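Local coordinates for Sca-family protein (Rickettsia rickettsii, PDB 4LQ8) that is a cytoplasmic rickettsial antigen, surface cell antigen 4, probably involved in cell adhesion and represented here by its N-terminal head domain, at residues T61-T66 against H262-P267; K270-E275 against E319-Q324. One frame throughout, in Å; residues are numbered along the deposited sequence.

In the fold
The two contacts are close neighbours in the fold, their centres about 8 Å apart. Contact 1 sets the start of helix 64-90 against the end of strand 258-265; contact 2 sets the next strand, 271-277, against the end of helix 308-320. The two strands are antiparallel neighbours in the mixed sheet, joined by probable hydrogen bonds such as Glu264 O to Gln272 N at 2.8 Å. Along the chain both segments of contact 2 (270-275 and 319-324) follow those of contact 1 (61-66 and 262-267). One hairpin therefore meets both helix ends, tying an N-terminal helix and a C-terminal helix of the head domain to the same sheet.

Contact 1: T61-T66 against H262-P267; sequences TSDPIT and HYEEGP
Glu264 carries this contact, reaching from strand 258-265 to the turn where the chain enters helix 64-90. Its CG is anti to its own carbonyl carbon (chi1 -64°) and the chain beyond is extended, which delivers the carboxylate between Ser62, Asp63 and Thr66. OE2 is gripped twice. The hydroxyl of Thr66 comes tip to tip and donates from OG1 to the anti lone pair of Glu264 OE2 over 2.7 Å, while the backbone N of Asp63 donates to the same oxygen at 3.0 Å, nearly straight but from well above the carboxylate plane. The CB of Ser62 packs 3.5 Å from Glu264 OE2, completing the tight end.

Asp63 is the N-cap of the helix. Its OD1 takes Ile65 N through the anti lone pair at 3.0 Å and Thr66 N at 3.3 Å, the latter from above the plane. Glu264 thus holds the backbone of the capping residue while that residue's side chain holds the first turn. The two carboxylates stack with planes 26° apart, and Asp63 OD1 lies 4.1 Å from Glu264 OE2; two like charges so close would be expected to raise the proton affinity of one of them, although the donors, with His238 bonded to Asp63 OD2, should offset this.

On the helix side, the side chains of Ile65 and His262 cross at about a right angle, Ile65 CG2 lying 4.0 Å from His262 ND1. That ring is held by Thr260 at NE2 and by His238 at ND1. Packing loosens in the other direction, toward exposed Thr61: its carbonyl O stands 3.3 Å from Glu264 OE1, two acceptors side by side without a bond, and its side chain stays well clear of the strand, whose continuation at Glu265 runs out toward solvent.

Contact 2: K270-E275 against E319-Q324; sequences KPQLKE and ELNQGQ
A Schellman motif closes helix 308-320 here, and its turn is laid against a classic beta bulge in strand 271-277. Gln322 takes the positive phi (62°) of the C-prime residue; its N bonds Glu319 O, and Gly323 N bonds Val318 O. In the bulge, Lys274 and Glu275 both stand opposite His262.

Asn321, the first residue to leave the helix, points at the strand and fills the middle of the interface. Its ND2 donates to Leu273 O at 2.7 Å, almost straight and in the plane of its own amide, though above the plane of the acceptor carbonyl. Glu317 takes a second bond from ND2, so the amide is held in a fixed rotation. Gln272 crosses it obliquely, its CG 3.3 Å from Asn321 ND2, and Gln272 OE1 in turn receives Lys274 NZ over 2.8 Å along the same strand.

One water donates both to Lys274 O and, at 2.7 Å, to Asn321 O, bridging the two backbones. Beside it Gly323 CA comes within 3.4 Å of Lys274 O, a bent CA-H...O contact made without any side chain between. At the far end Glu275, bent at chi2, turns its OE2 to accept Gln324 N through the syn lone pair, straight and at 2.8 Å.

The same carboxylate reaches Ser325 through OE1 and makes a salt bridge from OE2 to Arg70 of helix 64-90. Leu273 packs on Met314 and Val318 of helix 308-320, while strand 271-277 pairs antiparallel with strand 258-265.

Contact 1: T61-T66 against H262-P267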
ATOM      1  N   THR A  61      12.311  15.611   7.485  1.00 58.31           N
ATOM      2  CA  THR A  61      10.965  15.219   7.904  1.00 56.73           C
ATOM      3  C   THR A  61      10.714  13.689   7.894  1.00 57.34           C
ATOM      4  O   THR A  61       9.607  13.269   8.279  1.00 58.49           O
ATOM      5  CB  THR A  61       9.902  15.971   7.073  1.00 65.47           C
ATOM      6  OG1 THR A  61      10.016  15.601   5.694  1.00 61.61           O
ATOM      7  CG2 THR A  61       9.990  17.493   7.234  1.00 67.99           C
ATOM      8  N   SER A  62      11.703  12.847   7.478  1.00 47.94           N
ATOM      9  CA  SER A  62      11.422  11.411   7.476  1.00 44.48           C
ATOM     10  C   SER A  62      12.601  10.519   7.876  1.00 45.97           C
ATOM     11  O   SER A  62      13.759  10.936   7.804  1.00 46.16           O
ATOM     12  CB  SER A  62      10.858  10.977   6.127  1.00 46.07           C
ATOM     13  OG  SER A  62      11.866  10.885   5.132  1.00 52.37           O
ATOM     14  N   ASP A  63      12.294   9.272   8.262  1.00 39.72           N
ATOM     15  CA  ASP A  63      13.326   8.314   8.629  1.00 37.35           C
ATOM     16  C   ASP A  63      13.760   7.473   7.383  1.00 34.37           C
ATOM     17  O   ASP A  63      13.147   7.629   6.316  1.00 28.63           O
ATOM     18  CB  ASP A  63      12.891   7.486   9.862  1.00 37.79           C
ATOM     19  CG  ASP A  63      11.918   6.337   9.706  1.00 37.15           C
ATOM     20  OD1 ASP A  63      11.912   5.697   8.638  1.00 40.57           O
ATOM     21  OD2 ASP A  63      11.295   5.963  10.706  1.00 38.57           O
ATOM     22  N   PRO A  64      14.826   6.638   7.469  1.00 31.85           N
ATOM     23  CA  PRO A  64      15.276   5.893   6.270  1.00 31.08           C
ATOM     24  C   PRO A  64      14.289   4.900   5.664  1.00 30.65           C
ATOM     25  O   PRO A  64      14.359   4.671   4.466  1.00 29.15           O
ATOM     26  CB  PRO A  64      16.559   5.182   6.740  1.00 33.66           C
ATOM     27  CG  PRO A  64      16.967   5.897   7.972  1.00 39.04           C
ATOM     28  CD  PRO A  64      15.701   6.347   8.622  1.00 34.16           C
ATOM     29  N   ILE A  65      13.373   4.321   6.465  1.00 27.84           N
ATOM     30  CA  ILE A  65      12.393   3.366   5.942  1.00 26.39           C
ATOM     31  C   ILE A  65      11.368   4.096   5.091  1.00 28.96           C
ATOM     32  O   ILE A  65      11.119   3.693   3.959  1.00 28.94           O
ATOM     33  CB  ILE A  65      11.714   2.517   7.059  1.00 30.39           C
ATOM     34  CG1 ILE A  65      12.738   1.966   8.124  1.00 32.78           C
ATOM     35  CG2 ILE A  65      10.815   1.412   6.485  1.00 28.40           C
ATOM     36  CD1 ILE A  65      13.954   1.345   7.682  1.00 41.61           C
ATOM     37  N   THR A  66      10.754   5.151   5.643  1.00 26.42           N
ATOM     38  CA  THR A  66       9.746   5.969   4.963  1.00 24.29           C
ATOM     39  C   THR A  66      10.341   6.512   3.666  1.00 27.55           C
ATOM     40  O   THR A  66       9.702   6.394   2.619  1.00 27.15           O
ATOM     41  CB  THR A  66       9.291   7.102   5.869  1.00 29.68           C
ATOM     42  OG1 THR A  66       8.995   6.583   7.165  1.00 32.47           O
ATOM     43  CG2 THR A  66       8.091   7.866   5.303  1.00 25.07           C
ATOM     44  N   HIS A 262       3.823   3.322   7.764  1.00 22.25           N
ATOM     45  CA  HIS A 262       5.001   4.001   8.303  1.00 22.56           C
ATOM     46  C   HIS A 262       4.656   5.029   9.337  1.00 28.88           C
ATOM     47  O   HIS A 262       4.024   6.034   9.041  1.00 30.18           O
ATOM     48  CB  HIS A 262       5.802   4.585   7.115  1.00 22.72           C
ATOM     49  CG  HIS A 262       6.021   3.542   6.070  1.00 24.76           C
ATOM     50  ND1 HIS A 262       6.981   2.546   6.234  1.00 25.80           N
ATOM     51  CD2 HIS A 262       5.304   3.280   4.948  1.00 25.09           C
ATOM     52  CE1 HIS A 262       6.849   1.745   5.190  1.00 24.03           C
ATOM     53  NE2 HIS A 262       5.853   2.153   4.388  1.00 24.40           N
ATOM     54  N   TYR A 263       5.020   4.739  10.579  1.00 27.12           N
ATOM     55  CA  TYR A 263       4.729   5.574  11.738  1.00 27.34           C
ATOM     56  C   TYR A 263       6.038   6.091  12.293  1.00 34.75           C
ATOM     57  O   TYR A 263       6.908   5.303  12.654  1.00 35.60           O
ATOM     58  CB  TYR A 263       3.998   4.766  12.836  1.00 26.42           C
ATOM     59  CG  TYR A 263       2.696   4.116  12.411  1.00 25.95           C
ATOM     60  CD1 TYR A 263       2.687   2.905  11.719  1.00 26.10           C
ATOM     61  CD2 TYR A 263       1.468   4.671  12.771  1.00 25.83           C
ATOM     62  CE1 TYR A 263       1.489   2.260  11.406  1.00 25.24           C
ATOM     63  CE2 TYR A 263       0.269   4.043  12.452  1.00 25.06           C
ATOM     64  CZ  TYR A 263       0.281   2.842  11.761  1.00 27.71           C
ATOM     65  OH  TYR A 263      -0.903   2.241  11.432  1.00 22.42           O
ATOM     66  N   GLU A 264       6.191   7.406  12.343  1.00 32.23           N
ATOM     67  CA  GLU A 264       7.419   8.000  12.863  1.00 32.60           C
ATOM     68  C   GLU A 264       7.114   8.765  14.119  1.00 37.05           C
ATOM     69  O   GLU A 264       6.042   9.357  14.226  1.00 35.37           O
ATOM     70  CB  GLU A 264       8.035   8.950  11.853  1.00 32.91           C
ATOM     71  CG  GLU A 264       8.494   8.297  10.568  1.00 36.19           C
ATOM     72  CD  GLU A 264       9.032   9.302   9.575  1.00 42.13           C
ATOM     73  OE1 GLU A 264       9.169  10.493   9.933  1.00 42.17           O
ATOM     74  OE2 GLU A 264       9.306   8.901   8.426  1.00 44.53           O
ATOM     75  N   GLU A 265       8.077   8.792  15.046  1.00 37.58           N
ATOM     76  CA  GLU A 265       7.977   9.518  16.312  1.00 40.31           C
ATOM     77  C   GLU A 265       7.590  10.973  16.046  1.00 46.86           C
ATOM     78  O   GLU A 265       8.322  11.689  15.362  1.00 45.12           O
ATOM     79  CB  GLU A 265       9.309   9.420  17.083  1.00 43.04           C
ATOM     80  CG  GLU A 265       9.183   9.792  18.550  1.00 56.18           C
ATOM     81  CD  GLU A 265      10.380   9.517  19.439  1.00 80.53           C
ATOM     82  OE1 GLU A 265      10.987   8.430  19.315  1.00 68.62           O
ATOM     83  OE2 GLU A 265      10.673  10.371  20.308  1.00 81.89           O
ATOM     84  N   GLY A 266       6.396  11.347  16.510  1.00 47.36           N
ATOM     85  CA  GLY A 266       5.850  12.693  16.358  1.00 49.29           C
ATOM     86  C   GLY A 266       6.400  13.692  17.372  1.00 59.26           C
ATOM     87  O   GLY A 266       7.321  13.364  18.138  1.00 59.26           O
ATOM     88  N   PRO A 267       5.843  14.937  17.408  1.00 59.03           N
ATOM     89  CA  PRO A 267       6.349  15.945  18.367  1.00 61.32           C
ATOM     90  C   PRO A 267       6.138  15.581  19.842  1.00 65.63           C
ATOM     91  O   PRO A 267       6.983  15.914  20.672  1.00 67.31           O
ATOM     92  CB  PRO A 267       5.606  17.232  17.974  1.00 63.50           C
ATOM     93  CG  PRO A 267       5.010  16.960  16.617  1.00 65.69           C
ATOM     94  CD  PRO A 267       4.757  15.489  16.570  1.00 59.90           C
TER

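Contact 2: K270-E275 against E319-Q324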
ATOM      1  N   LYS A 270       4.840  10.189  20.384  1.00 43.25           N
ATOM      2  CA  LYS A 270       3.996   9.099  19.909  1.00 41.09           C
ATOM      3  C   LYS A 270       4.194   8.791  18.416  1.00 43.36           C
ATOM      4  O   LYS A 270       4.406   9.732  17.639  1.00 42.26           O
ATOM      5  CB  LYS A 270       2.502   9.405  20.177  1.00 42.88           C
ATOM      6  CG  LYS A 270       2.162   9.840  21.601  1.00 50.13           C
ATOM      7  CD  LYS A 270       2.521   8.815  22.670  1.00 54.57           C
ATOM      8  CE  LYS A 270       2.432   9.412  24.060  1.00 58.53           C
ATOM      9  NZ  LYS A 270       3.358   8.726  24.998  1.00 61.93           N
ATOM     10  N   PRO A 271       4.076   7.495  17.996  1.00 38.10           N
ATOM     11  CA  PRO A 271       4.177   7.178  16.554  1.00 36.41           C
ATOM     12  C   PRO A 271       3.063   7.879  15.789  1.00 40.24           C
ATOM     13  O   PRO A 271       1.911   7.892  16.232  1.00 39.14           O
ATOM     14  CB  PRO A 271       4.016   5.652  16.497  1.00 37.22           C
ATOM     15  CG  PRO A 271       4.263   5.174  17.896  1.00 42.88           C
ATOM     16  CD  PRO A 271       3.821   6.280  18.799  1.00 39.22           C
ATOM     17  N   GLN A 272       3.436   8.540  14.693  1.00 35.76           N
ATOM     18  CA  GLN A 272       2.522   9.303  13.849  1.00 35.18           C
ATOM     19  C   GLN A 272       2.524   8.695  12.447  1.00 34.50           C
ATOM     20  O   GLN A 272       3.596   8.536  11.863  1.00 32.31           O
ATOM     21  CB  GLN A 272       2.975  10.777  13.803  1.00 37.67           C
ATOM     22  CG  GLN A 272       1.933  11.716  13.233  1.00 62.54           C
ATOM     23  CD  GLN A 272       2.201  13.149  13.600  1.00 88.93           C
ATOM     24  OE1 GLN A 272       3.250  13.718  13.283  1.00 85.57           O
ATOM     25  NE2 GLN A 272       1.237  13.775  14.252  1.00 82.58           N
ATOM     26  N   LEU A 273       1.331   8.365  11.907  1.00 28.81           N
ATOM     27  CA  LEU A 273       1.223   7.777  10.576  1.00 26.94           C
ATOM     28  C   LEU A 273       1.643   8.787   9.504  1.00 29.80           C
ATOM     29  O   LEU A 273       0.963   9.792   9.297  1.00 30.89           O
ATOM     30  CB  LEU A 273      -0.183   7.214  10.347  1.00 25.86           C
ATOM     31  CG  LEU A 273      -0.469   6.531   8.987  1.00 27.88           C
ATOM     32  CD1 LEU A 273       0.486   5.342   8.722  1.00 24.82           C
ATOM     33  CD2 LEU A 273      -1.919   6.066   8.936  1.00 27.42           C
ATOM     34  N   LYS A 274       2.794   8.533   8.851  1.00 23.63           N
ATOM     35  CA  LYS A 274       3.356   9.452   7.851  1.00 23.60           C
ATOM     36  C   LYS A 274       3.157   8.975   6.429  1.00 27.87           C
ATOM     37  O   LYS A 274       3.171   9.777   5.485  1.00 25.92           O
ATOM     38  CB  LYS A 274       4.886   9.638   8.109  1.00 25.96           C
ATOM     39  CG  LYS A 274       5.234  10.221   9.500  1.00 32.52           C
ATOM     40  CD  LYS A 274       4.978  11.713   9.595  1.00 35.68           C
ATOM     41  CE  LYS A 274       5.232  12.244  10.981  1.00 66.87           C
ATOM     42  NZ  LYS A 274       4.933  13.699  11.062  1.00 84.24           N
ATOM     43  N   GLU A 275       3.060   7.655   6.258  1.00 25.78           N
ATOM     44  CA  GLU A 275       3.012   7.100   4.911  1.00 24.71           C
ATOM     45  C   GLU A 275       2.472   5.708   4.921  1.00 26.88           C
ATOM     46  O   GLU A 275       2.562   5.003   5.924  1.00 26.64           O
ATOM     47  CB  GLU A 275       4.457   7.064   4.359  1.00 25.94           C
ATOM     48  CG  GLU A 275       4.593   7.228   2.861  1.00 36.14           C
ATOM     49  CD  GLU A 275       4.014   8.512   2.292  1.00 37.58           C
ATOM     50  OE1 GLU A 275       2.837   8.490   1.886  1.00 28.59           O
ATOM     51  OE2 GLU A 275       4.717   9.542   2.269  1.00 32.04           O
ATOM     52  N   GLU A 319      -2.212  12.240   4.512  1.00 28.66           N
ATOM     53  CA  GLU A 319      -2.336  13.554   3.861  1.00 28.19           C
ATOM     54  C   GLU A 319      -2.214  14.698   4.869  1.00 31.06           C
ATOM     55  O   GLU A 319      -1.476  15.640   4.610  1.00 27.27           O
ATOM     56  CB  GLU A 319      -3.646  13.663   3.074  1.00 29.38           C
ATOM     57  CG  GLU A 319      -3.658  12.794   1.814  1.00 38.32           C
ATOM     58  CD  GLU A 319      -5.013  12.511   1.182  1.00 62.61           C
ATOM     59  OE1 GLU A 319      -6.050  12.961   1.729  1.00 56.25           O
ATOM     60  OE2 GLU A 319      -5.037  11.813   0.142  1.00 56.13           O
ATOM     61  N   LEU A 320      -2.864  14.572   6.050  1.00 30.87           N
ATOM     62  CA  LEU A 320      -2.774  15.583   7.112  1.00 32.43           C
ATOM     63  C   LEU A 320      -1.322  15.715   7.627  1.00 35.87           C
ATOM     64  O   LEU A 320      -0.909  16.809   8.010  1.00 36.86           O
ATOM     65  CB  LEU A 320      -3.750  15.280   8.260  1.00 33.29           C
ATOM     66  CG  LEU A 320      -5.243  15.546   7.962  1.00 40.20           C
ATOM     67  CD1 LEU A 320      -6.146  14.882   9.016  1.00 40.92           C
ATOM     68  CD2 LEU A 320      -5.552  17.062   7.908  1.00 44.15           C
ATOM     69  N   ASN A 321      -0.542  14.609   7.559  1.00 29.69           N
ATOM     70  CA  ASN A 321       0.850  14.561   8.012  1.00 28.62           C
ATOM     71  C   ASN A 321       1.845  14.780   6.873  1.00 32.33           C
ATOM     72  O   ASN A 321       3.024  14.453   7.008  1.00 32.63           O
ATOM     73  CB  ASN A 321       1.122  13.274   8.801  1.00 24.03           C
ATOM     74  CG  ASN A 321       0.353  13.211  10.095  1.00 38.29           C
ATOM     75  OD1 ASN A 321      -0.002  14.225  10.676  1.00 39.81           O
ATOM     76  ND2 ASN A 321       0.042  12.026  10.555  1.00 30.18           N
ATOM     77  N   GLN A 322       1.358  15.373   5.763  1.00 29.96           N
ATOM     78  CA  GLN A 322       2.121  15.775   4.573  1.00 29.72           C
ATOM     79  C   GLN A 322       2.793  14.608   3.843  1.00 32.25           C
ATOM     80  O   GLN A 322       3.874  14.779   3.277  1.00 31.50           O
ATOM     81  CB  GLN A 322       3.159  16.876   4.922  1.00 31.81           C
ATOM     82  CG  GLN A 322       2.610  18.093   5.680  1.00 48.53           C
ATOM     83  CD  GLN A 322       1.409  18.704   5.008  1.00 75.11           C
ATOM     84  OE1 GLN A 322       0.283  18.614   5.509  1.00 75.39           O
ATOM     85  NE2 GLN A 322       1.614  19.301   3.838  1.00 66.94           N
ATOM     86  N   GLY A 323       2.153  13.446   3.852  1.00 27.01           N
ATOM     87  CA  GLY A 323       2.681  12.278   3.161  1.00 25.53           C
ATOM     88  C   GLY A 323       2.572  12.414   1.655  1.00 27.75           C
ATOM     89  O   GLY A 323       1.879  13.291   1.142  1.00 26.13           O
ATOM     90  N   GLN A 324       3.259  11.543   0.933  1.00 26.31           N
ATOM     91  CA  GLN A 324       3.282  11.577  -0.524  1.00 25.51           C
ATOM     92  C   GLN A 324       2.322  10.603  -1.187  1.00 28.94           C
ATOM     93  O   GLN A 324       2.123  10.679  -2.401  1.00 28.22           O
ATOM     94  CB  GLN A 324       4.702  11.339  -0.996  1.00 26.63           C
ATOM     95  CG  GLN A 324       5.658  12.450  -0.567  1.00 24.40           C
ATOM     96  CD  GLN A 324       7.068  12.126  -0.971  1.00 30.34           C
ATOM     97  OE1 GLN A 324       7.340  11.207  -1.758  1.00 28.71           O
ATOM     98  NE2 GLN A 324       8.006  12.825  -0.391  1.00 25.22           N
TER
HETATM   99  O   HOH W   1       4.480  12.312   6.117  1.00 35.53           O